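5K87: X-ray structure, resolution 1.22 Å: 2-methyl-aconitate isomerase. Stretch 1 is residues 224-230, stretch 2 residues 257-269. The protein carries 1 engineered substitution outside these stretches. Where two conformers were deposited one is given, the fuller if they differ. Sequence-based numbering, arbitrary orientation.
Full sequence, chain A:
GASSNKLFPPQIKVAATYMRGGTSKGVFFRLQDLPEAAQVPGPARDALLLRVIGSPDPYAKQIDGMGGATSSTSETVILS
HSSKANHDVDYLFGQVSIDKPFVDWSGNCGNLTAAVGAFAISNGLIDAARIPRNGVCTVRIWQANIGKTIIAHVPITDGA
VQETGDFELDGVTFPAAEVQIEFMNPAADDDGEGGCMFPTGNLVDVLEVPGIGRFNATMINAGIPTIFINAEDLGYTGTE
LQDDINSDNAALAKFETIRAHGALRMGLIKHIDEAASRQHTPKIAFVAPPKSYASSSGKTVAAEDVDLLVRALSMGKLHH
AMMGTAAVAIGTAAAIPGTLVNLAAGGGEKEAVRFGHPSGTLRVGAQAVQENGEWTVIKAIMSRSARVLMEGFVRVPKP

Stretch 1 (224-230) IPTIFIN
Stretch 2 (257-269) TIRAHGALRMGLI

A β-strand (Pro225–Asn230) packs against an α-helix that enters from earlier in the chain and runs through stretch 2 from Thr257 to about Met266. The axes approach to 9.1 Å, with 121° between their N-to-C directions, so the chains run obliquely opposed: Ile229 meets the earlier helical turn, Pro225 the C-terminal end. No hydrogen bond crosses; apolar packing makes the contact, burying 337 Å² in total. Alternation along the extended strand points Pro225, Ile227 and Ile229 toward the helix, while Thr226 points away, its OG1 donating to Ile224 O (3.0 Å).

The central bump is Ile227 (chi1 m, chi2 t), and the hollow that receives it is Gly262. Their CA atoms lie 6.5 Å apart, setting the register. Ile227 CD1 rests 3.7 Å from Gly262 CA and 3.5 Å from Arg259 O; that carbonyl already accepts a hydrogen bond from Ala263 N (2.9 Å). A CB on Gly262 would sit 2.4 Å from Ile227 CD1, a clash, so glycine opens the pocket. Arg259 (t, t, p, chi4 88°) lends its aliphatic CG, 4.2 Å from Ile227 CD1, before its end leads away to polar partners.

Toward the helix start, Ile258 (m, t) meets Ile229 (p, t): CG2 of Ile258 lies 4.3 Å from CD1 of Ile229. Toward its end, long, unbranched Met266 (m, t, p) reaches between two strand side chains, its SD 4.0 Å from Ile227 CG1 and its CE 3.9 Å from Pro225 CB. Gly267 (phi/psi 84/15) then turns the chain in a Schellman motif, with Gly267 N hydrogen-bonded to Leu264 O and Leu268 N to Ala263 O (both 3.0 Å). Beyond the turn, Leu268 (m, t) points toward the strand and brings its CD1 to 3.7 Å from Pro225 CB, abutting the CB–CG edge of the proline ring (C-gamma exo).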

# COMPACT_ATOMS: atom_id res chain seq x y z
N ILE A 224 15.71 18.13 -7.88
CA ILE A 224 16.47 16.97 -7.43
C ILE A 224 17.44 16.69 -8.58
O ILE A 224 17.13 17.02 -9.72
CB ILE A 224 15.52 15.77 -7.15
CG1 ILE A 224 16.20 14.65 -6.34
CG2 ILE A 224 14.89 15.25 -8.44
CD1 ILE A 224 15.19 13.79 -5.55
N PRO A 225 18.63 16.14 -8.29
CA PRO A 225 19.50 15.82 -9.43
C PRO A 225 18.84 14.77 -10.31
O PRO A 225 18.37 13.74 -9.80
CB PRO A 225 20.77 15.26 -8.76
CG PRO A 225 20.73 15.78 -7.37
CD PRO A 225 19.29 15.90 -7.00
N THR A 226 18.79 15.02 -11.62
CA THR A 226 18.03 14.19 -12.54
C THR A 226 18.80 13.99 -13.84
O THR A 226 19.39 14.93 -14.39
CB THR A 226 16.65 14.82 -12.87
OG1 THR A 226 15.95 15.07 -11.65
CG2 THR A 226 15.83 13.89 -13.73
N ILE A 227 18.79 12.75 -14.33
CA ILE A 227 19.34 12.39 -15.62
C ILE A 227 18.18 12.16 -16.56
O ILE A 227 17.35 11.29 -16.30
CB ILE A 227 20.12 11.07 -15.52
CG1 ILE A 227 21.21 11.15 -14.45
CG2 ILE A 227 20.69 10.69 -16.86
CD1 ILE A 227 21.53 9.82 -13.79
N PHE A 228 18.11 12.94 -17.64
CA PHE A 228 17.10 12.75 -18.67
C PHE A 228 17.72 12.14 -19.92
O PHE A 228 18.73 12.64 -20.42
CB PHE A 228 16.49 14.10 -19.08
CG PHE A 228 15.66 14.75 -18.02
CD1 PHE A 228 14.37 14.30 -17.76
CD2 PHE A 228 16.14 15.84 -17.31
CE1 PHE A 228 13.59 14.91 -16.80
CE2 PHE A 228 15.37 16.45 -16.35
CZ PHE A 228 14.09 15.99 -16.09
N ILE A 229 17.13 11.07 -20.43
CA ILE A 229 17.58 10.49 -21.69
C ILE A 229 16.40 10.39 -22.64
O ILE A 229 15.25 10.48 -22.22
CB ILE A 229 18.24 9.12 -21.45
CG1 ILE A 229 17.31 8.22 -20.65
CG2 ILE A 229 19.57 9.29 -20.72
CD1 ILE A 229 18.00 6.99 -20.08
N ASN A 230 16.67 10.26 -23.93
CA ASN A 230 15.61 10.14 -24.91
C ASN A 230 15.01 8.74 -24.89
O ASN A 230 15.74 7.74 -24.93
CB ASN A 230 16.10 10.46 -26.32
CG ASN A 230 16.39 11.93 -26.51
OD1 ASN A 230 15.77 12.79 -25.88
ND2 ASN A 230 17.34 12.23 -27.39
N THR A 257 22.05 0.80 -14.14
CA THR A 257 23.43 0.99 -14.60
C THR A 257 23.61 2.37 -15.23
O THR A 257 24.61 3.04 -14.99
CB THR A 257 23.86 -0.12 -15.59
OG1 THR A 257 23.70 -1.40 -14.97
CG2 THR A 257 25.32 0.07 -15.98
N ILE A 258 22.63 2.80 -16.02
CA ILE A 258 22.69 4.12 -16.62
C ILE A 258 22.65 5.21 -15.54
O ILE A 258 23.41 6.18 -15.59
CB ILE A 258 21.57 4.33 -17.65
CG1 ILE A 258 21.69 3.30 -18.78
CG2 ILE A 258 21.67 5.73 -18.23
CD1 ILE A 258 20.47 3.23 -19.69
N ARG A 259 21.77 5.03 -14.55
CA ARG A 259 21.66 5.97 -13.43
C ARG A 259 23.00 6.09 -12.68
O ARG A 259 23.43 7.19 -12.35
CB ARG A 259 20.54 5.56 -12.48
CG ARG A 259 20.17 6.63 -11.46
CD ARG A 259 19.21 6.09 -10.39
NE ARG A 259 19.90 5.18 -9.48
CZ ARG A 259 20.54 5.56 -8.38
NH1 ARG A 259 20.56 6.82 -7.99
NH2 ARG A 259 21.17 4.64 -7.66
N ALA A 260 23.64 4.96 -12.43
CA ALA A 260 24.94 4.95 -11.75
C ALA A 260 25.99 5.71 -12.54
O ALA A 260 26.74 6.51 -11.99
CB ALA A 260 25.39 3.53 -11.51
N HIS A 261 26.05 5.46 -13.85
CA HIS A 261 27.02 6.14 -14.68
C HIS A 261 26.72 7.64 -14.78
O HIS A 261 27.65 8.45 -14.81
CB HIS A 261 27.11 5.48 -16.06
CG HIS A 261 27.95 4.25 -16.05
ND1 HIS A 261 27.47 3.01 -15.67
CD2 HIS A 261 29.26 4.06 -16.33
CE1 HIS A 261 28.44 2.12 -15.74
NE2 HIS A 261 29.54 2.73 -16.14
N GLY A 262 25.45 8.00 -14.78
CA GLY A 262 25.07 9.40 -14.75
C GLY A 262 25.49 10.06 -13.45
O GLY A 262 25.98 11.19 -13.44
N ALA A 263 25.29 9.36 -12.34
CA ALA A 263 25.69 9.88 -11.04
C ALA A 263 27.19 10.15 -10.97
O ALA A 263 27.62 11.16 -10.41
CB ALA A 263 25.29 8.92 -9.95
N LEU A 264 27.97 9.25 -11.55
CA LEU A 264 29.42 9.41 -11.58
C LEU A 264 29.79 10.61 -12.46
O LEU A 264 30.61 11.44 -12.08
CB LEU A 264 30.07 8.14 -12.11
CG LEU A 264 31.59 8.05 -12.02
CD1 LEU A 264 32.03 8.05 -10.57
CD2 LEU A 264 32.09 6.80 -12.72
N ARG A 265 29.17 10.69 -13.64
CA ARG A 265 29.44 11.78 -14.57
C ARG A 265 29.09 13.15 -13.97
O ARG A 265 29.75 14.15 -14.25
CB ARG A 265 28.70 11.56 -15.89
CG ARG A 265 28.99 12.61 -16.95
CD ARG A 265 30.43 12.55 -17.43
NE ARG A 265 30.76 13.68 -18.29
CZ ARG A 265 31.22 14.84 -17.85
NH1 ARG A 265 31.40 15.03 -16.55
NH2 ARG A 265 31.49 15.82 -18.71
N MET A 266 28.05 13.18 -13.14
CA MET A 266 27.62 14.43 -12.50
C MET A 266 28.50 14.82 -11.33
O MET A 266 28.43 15.95 -10.85
CB MET A 266 26.16 14.31 -12.03
CG MET A 266 25.16 14.23 -13.16
SD MET A 266 23.49 13.83 -12.64
CE MET A 266 22.94 15.40 -12.00
N GLY A 267 29.32 13.89 -10.87
CA GLY A 267 30.17 14.13 -9.72
C GLY A 267 29.46 13.91 -8.40
O GLY A 267 29.94 14.32 -7.34
N LEU A 268 28.30 13.25 -8.44
CA LEU A 268 27.57 12.94 -7.21
C LEU A 268 28.19 11.79 -6.43
O LEU A 268 28.04 11.70 -5.21
CB LEU A 268 26.11 12.64 -7.52
CG LEU A 268 25.30 13.82 -8.05
CD1 LEU A 268 23.96 13.32 -8.57
CD2 LEU A 268 25.09 14.85 -6.96
N ILE A 269 28.85 10.89 -7.14
CA ILE A 269 29.58 9.79 -6.52
C ILE A 269 30.96 9.75 -7.15
O ILE A 269 31.16 10.28 -8.24
CB ILE A 269 28.88 8.43 -6.72
CG1 ILE A 269 28.72 8.11 -8.21
CG2 ILE A 269 27.54 8.41 -6.01
CD1 ILE A 269 28.04 6.78 -8.49